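Local coordinates for protein glycerophosphoryl diester phosphodiesterase (Agrobacterium tumefaciens str. C58, PDB 3KS6) that adopts the TIM-barrel fold of the glycerophosphoryl diester phosphodiesterase family and binds a magnesium ion where barrel strands end, at residues A[37-42]-A[105-110]; A[44-49]-A[86-91]. All coordinates share one frame; numbering follows the deposited sequence. Where two conformers were deposited one is given.

How the contacts relate
From the N terminus, the chain runs along strand 33-40, turns through 42-45 and comes back antiparallel as strand 46-48. Contact 2 then closes a loop of 36 residues by bringing 86-91, a short, weakly bonded strand leading into helix 88-95, against 44-49. That helix is followed by strand 101-106, which returns beside 33-40 to make contact 1, so the whole of contact 2 lies within the longer loop that 37-42 and 105-110 close. The two share a sheet: the N of H39 probably donates to the O of V47, 3.0 Å away, and L38 packs on V48. Contact 1 joins two parallel barrel strands at the metal; contact 2 fastens an antiparallel extension to a helix.

Contact 1 (A[37-42]-A[105-110]); sequences DLHPTA and EIKPGV. With MG (magnesium ion), chain F.
The imidazole of H39 meets 105-110 through its CE1 corner. The carbonyl of P108 stands at the ring edge, in plane, with its O 3.8 Å from H39 CE1, while K107 CB comes in obliquely, 3.6 Å from the same carbon. Both ring nitrogens are engaged elsewhere, ND1 with Y115 and NE2 with the backbone O of H50, which fixes the rotation of the ring; in one of its two modelled conformers K107 NZ also bonds the H50 carbonyl, a less certain bond. The other flat groups, the carboxylates of D37 and E105, are turned 81° against each other, an example of how neighbouring parallel strands of a TIM barrel present metal ligands at their C-terminal ends.

D37 and E105 pair in parallel register, their side chains side by side on one face of the sheet and pointing the same way. E105 CG lies anti to the backbone N (chi1 -168°), and the extended chain beyond it delivers the carboxylate to the magnesium. The ion takes D37 OD1 at 2.1 Å and E105 OE1 at 2.0 Å, and this shared ligation explains why D37 OD1 and E105 OE1 approach to 2.8 Å. E35 supplies a further ligand.

Past the D37-E105 pair the strands part. Between 37-42 and 105-110 the one direct hydrogen bond is weak, L38 N to E105 O at 3.4 Å; E105 is also bonded to the backbone of F36. One residue later a water donates to L38 O at 2.6 Å; its bond from K107 N is short enough to be doubtful. Another water binds the magnesium and donates to D37 OD2 at 2.6 Å, so D37 holds the ion directly through OD1 and indirectly through OD2.

Contact 2 (A[44-49]-A[86-91]); sequences GAIVVH and MTLEEL
I46 and L88 lie side by side and point the same way, with I46 CG2 3.7 Å from L88 CB, at the tight end of a junction where an antiparallel strand pair turns directly into a helix. Two backbone bonds secure it. V48 N reaches M86 O at 2.8 Å and almost straight, 172° at the hydrogen, whereas L88 N reaches I46 O at 3.0 Å from above the carbonyl plane. The second bond gives an acceptor to an N-H of the first helical turn, where the helix itself offers none. V47 and T87 form the non-hydrogen-bonded pair between them, their side chains diverging, and T87 CA closes to 3.2 Å from I46 O in a CA-H...O contact. Further along, V48 CG2 touches L91 CD2 at 4.0 Å, which carries the apolar layer onto the helix.

The other side is looser and wetter. There a water bridges V48 O and M86 N in place of a direct bond. T87 is partly exposed and turns away from the strand, although its CB still touches I46 O. It serves as N-cap: with OG1 between the backbone N and carbonyl carbon (chi1 62°), it accepts from E90 N at 3.2 Å. E90 OE1 in turn accepts from T87 N, completing a capping box, and also makes a salt bridge to K73.

Among its neighbours, the junction has L69 of helix 69-74 against V47 and T87. The end of the buried selenomethionine M86 leads away from 44-49 to P20 and F23 of helix 20-27, and F23 also meets V48 and L91. From strand 33-40, F36 packs against V48 and L91, and L38 against I46.

Contact 1 (A[37-42]-A[105-110])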
ATOM      1  N   ASP A  37      -0.859  -5.358  -1.744  1.00 14.63           N
ATOM      2  CA  ASP A  37       0.226  -6.180  -1.190  1.00 18.57           C
ATOM      3  C   ASP A  37       0.337  -7.426  -2.085  1.00 18.36           C
ATOM      4  O   ASP A  37      -0.621  -7.829  -2.717  1.00 16.73           O
ATOM      5  CB  ASP A  37      -0.126  -6.617   0.233  1.00 19.14           C
ATOM      6  CG  ASP A  37      -0.827  -5.530   1.029  1.00 21.80           C
ATOM      7  OD1 ASP A  37      -0.155  -4.559   1.477  1.00 17.56           O
ATOM      8  OD2 ASP A  37      -2.061  -5.636   1.207  1.00 20.76           O
ATOM      9  N   LEU A  38       1.506  -8.046  -2.105  1.00 19.92           N
ATOM     10  CA  LEU A  38       1.770  -9.159  -3.019  1.00 21.80           C
ATOM     11  C   LEU A  38       2.419 -10.299  -2.273  1.00 22.64           C
ATOM     12  O   LEU A  38       3.190 -10.055  -1.342  1.00 20.61           O
ATOM     13  CB  LEU A  38       2.716  -8.698  -4.159  1.00 23.62           C
ATOM     14  CG  LEU A  38       2.293  -7.547  -5.105  1.00 20.84           C
ATOM     15  CD1 LEU A  38       3.437  -7.187  -6.117  1.00 16.11           C
ATOM     16  CD2 LEU A  38       1.014  -7.909  -5.832  1.00 18.07           C
ATOM     17  N   HIS A  39       2.132 -11.536  -2.701  1.00 21.21           N
ATOM     18  CA  HIS A  39       2.759 -12.762  -2.172  1.00 18.59           C
ATOM     19  C   HIS A  39       3.078 -13.753  -3.289  1.00 19.52           C
ATOM     20  O   HIS A  39       2.357 -13.816  -4.296  1.00 20.33           O
ATOM     21  CB  HIS A  39       1.821 -13.441  -1.169  1.00 19.32           C
ATOM     22  CG  HIS A  39       1.529 -12.608   0.036  1.00 20.38           C
ATOM     23  ND1 HIS A  39       2.324 -12.619   1.162  1.00 21.00           N
ATOM     24  CD2 HIS A  39       0.569 -11.685   0.255  1.00 19.91           C
ATOM     25  CE1 HIS A  39       1.836 -11.758   2.036  1.00 26.00           C
ATOM     26  NE2 HIS A  39       0.775 -11.177   1.507  1.00 24.36           N
ATOM     27  N   PRO A  40       4.165 -14.515  -3.144  1.00 19.40           N
ATOM     28  CA  PRO A  40       4.457 -15.545  -4.126  1.00 19.88           C
ATOM     29  C   PRO A  40       3.668 -16.808  -3.871  1.00 21.32           C
ATOM     30  O   PRO A  40       3.350 -17.082  -2.720  1.00 20.19           O
ATOM     31  CB  PRO A  40       5.941 -15.806  -3.898  1.00 20.53           C
ATOM     32  CG  PRO A  40       6.138 -15.539  -2.436  1.00 21.04           C
ATOM     33  CD  PRO A  40       5.182 -14.461  -2.087  1.00 20.00           C
ATOM     34  N   THR A  41       3.348 -17.562  -4.930  1.00 20.73           N
ATOM     35  CA  THR A  41       2.791 -18.908  -4.798  1.00 24.73           C
ATOM     36  C   THR A  41       3.924 -19.936  -4.852  1.00 25.32           C
ATOM     37  O   THR A  41       5.091 -19.581  -5.071  1.00 27.35           O
ATOM     38  CB  THR A  41       1.801 -19.233  -5.901  1.00 24.28           C
ATOM     39  OG1 THR A  41       2.514 -19.298  -7.148  1.00 21.80           O
ATOM     40  CG2 THR A  41       0.667 -18.168  -5.930  1.00 22.65           C
ATOM     41  N   ALA A  42       3.604 -21.207  -4.605  1.00 25.27           N
ATOM     42  CA  ALA A  42       4.632 -22.256  -4.630  1.00 25.29           C
ATOM     43  C   ALA A  42       5.208 -22.474  -6.032  1.00 26.29           C
ATOM     44  O   ALA A  42       6.393 -22.789  -6.168  1.00 27.41           O
ATOM     45  CB  ALA A  42       4.090 -23.602  -4.043  1.00 23.30           C
ATOM     46  N   GLU A 105       3.070  -2.883  -1.835  1.00 18.85           N
ATOM     47  CA  GLU A 105       3.693  -3.240  -0.544  1.00 17.70           C
ATOM     48  C   GLU A 105       4.294  -4.623  -0.588  1.00 17.16           C
ATOM     49  O   GLU A 105       3.637  -5.570  -1.003  1.00 20.01           O
ATOM     50  CB  GLU A 105       2.692  -3.150   0.624  1.00 17.01           C
ATOM     51  CG  GLU A 105       3.393  -3.227   1.978  1.00 13.90           C
ATOM     52  CD  GLU A 105       2.449  -3.172   3.160  1.00 17.35           C
ATOM     53  OE1 GLU A 105       1.298  -2.670   3.016  1.00 21.77           O
ATOM     54  OE2 GLU A 105       2.855  -3.700   4.230  1.00 19.96           O
ATOM     55  N   ILE A 106       5.535  -4.712  -0.148  1.00 19.22           N
ATOM     56  CA  ILE A 106       6.294  -5.963  -0.021  1.00 18.04           C
ATOM     57  C   ILE A 106       6.132  -6.473   1.412  1.00 17.91           C
ATOM     58  O   ILE A 106       6.624  -5.849   2.383  1.00 19.19           O
ATOM     59  CB  ILE A 106       7.784  -5.713  -0.294  1.00 17.44           C
ATOM     60  CG1 ILE A 106       7.982  -5.108  -1.678  1.00 21.05           C
ATOM     61  CG2 ILE A 106       8.594  -7.041  -0.190  1.00 15.83           C
ATOM     62  CD1 ILE A 106       7.413  -6.015  -2.812  1.00 18.40           C
ATOM     63  N   LYS A 107       5.408  -7.587   1.526  0.50 20.96           N
ATOM     64  CA  LYS A 107       5.072  -8.250   2.783  0.50 20.56           C
ATOM     65  C   LYS A 107       5.958  -9.480   2.998  0.50 21.60           C
ATOM     66  O   LYS A 107       6.403 -10.113   2.026  0.50 20.89           O
ATOM     67  CB  LYS A 107       3.612  -8.748   2.739  0.50 21.84           C
ATOM     68  CG  LYS A 107       2.522  -7.680   2.747  0.50 24.28           C
ATOM     69  CD  LYS A 107       2.224  -7.157   4.148  0.50 30.80           C
ATOM     70  CE  LYS A 107       0.970  -7.769   4.816  0.50 36.21           C
ATOM     71  NZ  LYS A 107       1.020  -9.220   5.198  0.50 31.64           N
ATOM     72  N   PRO A 108       6.212  -9.837   4.270  1.00 18.98           N
ATOM     73  CA  PRO A 108       6.891 -11.096   4.559  1.00 21.05           C
ATOM     74  C   PRO A 108       5.906 -12.256   4.612  1.00 21.86           C
ATOM     75  O   PRO A 108       4.697 -12.070   4.470  1.00 19.36           O
ATOM     76  CB  PRO A 108       7.472 -10.843   5.952  1.00 18.48           C
ATOM     77  CG  PRO A 108       6.369  -9.985   6.618  1.00 21.38           C
ATOM     78  CD  PRO A 108       5.949  -9.065   5.505  1.00 20.78           C
ATOM     79  N   GLY A 109       6.437 -13.464   4.788  1.00 20.67           N
ATOM     80  CA  GLY A 109       5.612 -14.634   4.982  1.00 22.95           C
ATOM     81  C   GLY A 109       5.117 -14.834   6.406  1.00 22.08           C
ATOM     82  O   GLY A 109       5.279 -13.983   7.290  1.00 22.78           O
ATOM     83  N   VAL A 110       4.496 -15.982   6.632  1.00 24.92           N
ATOM     84  CA  VAL A 110       3.909 -16.302   7.934  1.00 22.41           C
ATOM     85  C   VAL A 110       4.909 -16.145   9.076  1.00 23.59           C
ATOM     86  O   VAL A 110       4.579 -15.600  10.129  1.00 23.95           O
ATOM     87  CB  VAL A 110       3.290 -17.764   7.932  1.00 24.06           C
ATOM     88  CG1 VAL A 110       2.847 -18.160   9.344  1.00 28.86           C
ATOM     89  CG2 VAL A 110       2.088 -17.849   6.941  1.00 19.84           C
TER
HETATM   90 MG    MG F 251      -0.662  -2.817   2.478  1.00 17.72          MG
HETATM   91  O   HOH W   1      -2.704  -3.218   2.062  1.00 16.16           O
HETATM   92  O   HOH W   2       5.444  -9.138  -0.388  1.00 41.98           O
HETATM   93  O   HOH W   3      -0.906  -3.822   4.294  1.00 20.80           O

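Contact 2 (A[44-49]-A[86-91])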
ATOM      1  N   GLY A  44       5.582 -20.171  -8.457  1.00 25.78           N
ATOM      2  CA  GLY A  44       6.252 -19.016  -9.037  1.00 26.16           C
ATOM      3  C   GLY A  44       5.397 -17.905  -9.590  1.00 25.43           C
ATOM      4  O   GLY A  44       5.871 -17.128 -10.408  1.00 25.67           O
ATOM      5  N   ALA A  45       4.166 -17.807  -9.115  1.00 23.79           N
ATOM      6  CA  ALA A  45       3.253 -16.756  -9.536  1.00 23.33           C
ATOM      7  C   ALA A  45       3.222 -15.698  -8.435  1.00 23.94           C
ATOM      8  O   ALA A  45       3.787 -15.905  -7.355  1.00 21.65           O
ATOM      9  CB  ALA A  45       1.871 -17.319  -9.771  1.00 22.19           C
ATOM     10  N   ILE A  46       2.582 -14.567  -8.752  1.00 20.45           N
ATOM     11  CA  ILE A  46       2.445 -13.411  -7.873  1.00 21.08           C
ATOM     12  C   ILE A  46       0.942 -13.128  -7.695  1.00 20.76           C
ATOM     13  O   ILE A  46       0.255 -12.857  -8.659  1.00 24.01           O
ATOM     14  CB  ILE A  46       3.122 -12.178  -8.441  1.00 19.56           C
ATOM     15  CG1 ILE A  46       4.616 -12.444  -8.666  1.00 26.96           C
ATOM     16  CG2 ILE A  46       2.915 -10.966  -7.482  1.00 21.53           C
ATOM     17  CD1 ILE A  46       5.326 -11.304  -9.335  1.00 25.35           C
ATOM     18  N   VAL A  47       0.438 -13.234  -6.473  0.50 19.46           N
ATOM     19  CA  VAL A  47      -0.959 -12.931  -6.215  0.50 18.89           C
ATOM     20  C   VAL A  47      -1.092 -11.724  -5.313  0.50 18.81           C
ATOM     21  O   VAL A  47      -0.236 -11.458  -4.475  0.50 16.99           O
ATOM     22  CB  VAL A  47      -1.741 -14.112  -5.616  0.50 17.35           C
ATOM     23  CG1 VAL A  47      -1.781 -15.284  -6.609  0.50 11.71           C
ATOM     24  CG2 VAL A  47      -1.154 -14.534  -4.262  0.50 18.38           C
ATOM     25  N   VAL A  48      -2.195 -11.018  -5.519  1.00 19.70           N
ATOM     26  CA  VAL A  48      -2.526  -9.776  -4.830  1.00 17.90           C
ATOM     27  C   VAL A  48      -3.433 -10.145  -3.627  1.00 19.06           C
ATOM     28  O   VAL A  48      -4.564 -10.574  -3.783  1.00 18.80           O
ATOM     29  CB  VAL A  48      -3.274  -8.802  -5.765  1.00 21.15           C
ATOM     30  CG1 VAL A  48      -3.570  -7.490  -5.069  1.00 20.15           C
ATOM     31  CG2 VAL A  48      -2.468  -8.566  -7.066  1.00 19.78           C
ATOM     32  N   HIS A  49      -2.890 -10.021  -2.427  1.00 18.00           N
ATOM     33  CA  HIS A  49      -3.574 -10.425  -1.188  1.00 17.05           C
ATOM     34  C   HIS A  49      -2.867  -9.773  -0.033  1.00 17.60           C
ATOM     35  O   HIS A  49      -1.638  -9.640  -0.056  1.00 16.96           O
ATOM     36  CB  HIS A  49      -3.519 -11.946  -1.039  1.00 17.07           C
ATOM     37  CG  HIS A  49      -4.619 -12.513  -0.194  1.00 18.82           C
ATOM     38  ND1 HIS A  49      -5.859 -12.800  -0.712  1.00 21.58           N
ATOM     39  CD2 HIS A  49      -4.672 -12.865   1.117  1.00 21.93           C
ATOM     40  CE1 HIS A  49      -6.638 -13.296   0.233  1.00 22.88           C
ATOM     41  NE2 HIS A  49      -5.947 -13.350   1.356  1.00 18.15           N
HETATM   42  N   MSE A  86      -6.636 -12.153  -7.268  1.00 22.44           N
HETATM   43  CA  MSE A  86      -5.987 -11.731  -8.522  1.00 24.97           C
HETATM   44  C   MSE A  86      -4.492 -12.000  -8.551  1.00 25.50           C
HETATM   45  O   MSE A  86      -3.821 -12.078  -7.500  1.00 21.64           O
HETATM   46  CB  MSE A  86      -6.157 -10.225  -8.752  1.00 23.22           C
HETATM   47  CG  MSE A  86      -7.578  -9.693  -8.743  1.00 28.64           C
HETATM   48 SE   MSE A  86      -7.624  -7.844  -9.375  0.75 30.16          SE
HETATM   49  CE  MSE A  86      -7.479  -8.052 -11.242  1.00 33.13           C
ATOM     50  N   THR A  87      -3.971 -12.120  -9.778  1.00 23.58           N
ATOM     51  CA  THR A  87      -2.546 -12.113 -10.014  1.00 21.99           C
ATOM     52  C   THR A  87      -2.104 -10.669 -10.277  1.00 21.66           C
ATOM     53  O   THR A  87      -2.925  -9.793 -10.596  1.00 20.16           O
ATOM     54  CB  THR A  87      -2.137 -12.990 -11.236  1.00 20.72           C
ATOM     55  OG1 THR A  87      -2.748 -12.456 -12.421  1.00 21.68           O
ATOM     56  CG2 THR A  87      -2.524 -14.450 -11.019  1.00 24.18           C
ATOM     57  N   LEU A  88      -0.807 -10.414 -10.125  1.00 21.27           N
ATOM     58  CA  LEU A  88      -0.270  -9.096 -10.435  1.00 22.95           C
ATOM     59  C   LEU A  88      -0.608  -8.738 -11.908  1.00 20.54           C
ATOM     60  O   LEU A  88      -1.043  -7.609 -12.213  1.00 20.32           O
ATOM     61  CB  LEU A  88       1.253  -9.042 -10.180  1.00 24.18           C
ATOM     62  CG  LEU A  88       2.000  -7.737 -10.515  1.00 22.32           C
ATOM     63  CD1 LEU A  88       1.367  -6.497  -9.843  1.00 18.35           C
ATOM     64  CD2 LEU A  88       3.496  -7.872 -10.182  1.00 22.19           C
ATOM     65  N   GLU A  89      -0.438  -9.691 -12.821  1.00 21.15           N
ATOM     66  CA  GLU A  89      -0.715  -9.450 -14.242  1.00 24.38           C
ATOM     67  C   GLU A  89      -2.143  -8.972 -14.492  1.00 22.77           C
ATOM     68  O   GLU A  89      -2.408  -8.033 -15.277  1.00 21.96           O
ATOM     69  CB  GLU A  89      -0.457 -10.742 -15.051  1.00 23.05           C
ATOM     70  CG  GLU A  89      -0.886 -10.614 -16.518  1.00 32.12           C
ATOM     71  CD  GLU A  89      -0.736 -11.891 -17.347  1.00 33.13           C
ATOM     72  OE1 GLU A  89      -0.687 -13.000 -16.774  1.00 40.43           O
ATOM     73  OE2 GLU A  89      -0.682 -11.746 -18.591  1.00 37.94           O
ATOM     74  N   GLU A  90      -3.084  -9.640 -13.846  1.00 24.06           N
ATOM     75  CA  GLU A  90      -4.496  -9.275 -13.966  1.00 23.97           C
ATOM     76  C   GLU A  90      -4.744  -7.867 -13.426  1.00 22.38           C
ATOM     77  O   GLU A  90      -5.505  -7.101 -14.025  1.00 21.75           O
ATOM     78  CB  GLU A  90      -5.350 -10.304 -13.246  1.00 23.09           C
ATOM     79  CG  GLU A  90      -5.364 -11.649 -13.973  1.00 21.37           C
ATOM     80  CD  GLU A  90      -5.886 -12.837 -13.118  1.00 29.33           C
ATOM     81  OE1 GLU A  90      -6.146 -12.701 -11.906  1.00 29.10           O
ATOM     82  OE2 GLU A  90      -6.003 -13.938 -13.687  1.00 33.91           O
ATOM     83  N   LEU A  91      -4.093  -7.529 -12.301  1.00 23.26           N
ATOM     84  CA  LEU A  91      -4.160  -6.171 -11.739  1.00 22.24           C
ATOM     85  C   LEU A  91      -3.588  -5.149 -12.723  1.00 21.10           C
ATOM     86  O   LEU A  91      -4.185  -4.100 -12.981  1.00 21.59           O
ATOM     87  CB  LEU A  91      -3.448  -6.090 -10.370  1.00 23.47           C
ATOM     88  CG  LEU A  91      -3.475  -4.736  -9.628  1.00 22.96           C
ATOM     89  CD1 LEU A  91      -4.897  -4.206  -9.331  1.00 20.35           C
ATOM     90  CD2 LEU A  91      -2.637  -4.801  -8.365  1.00 21.34           C
TER
HETATM   91  O   HOH W   4      -6.895 -10.327  -5.021  1.00 20.81           O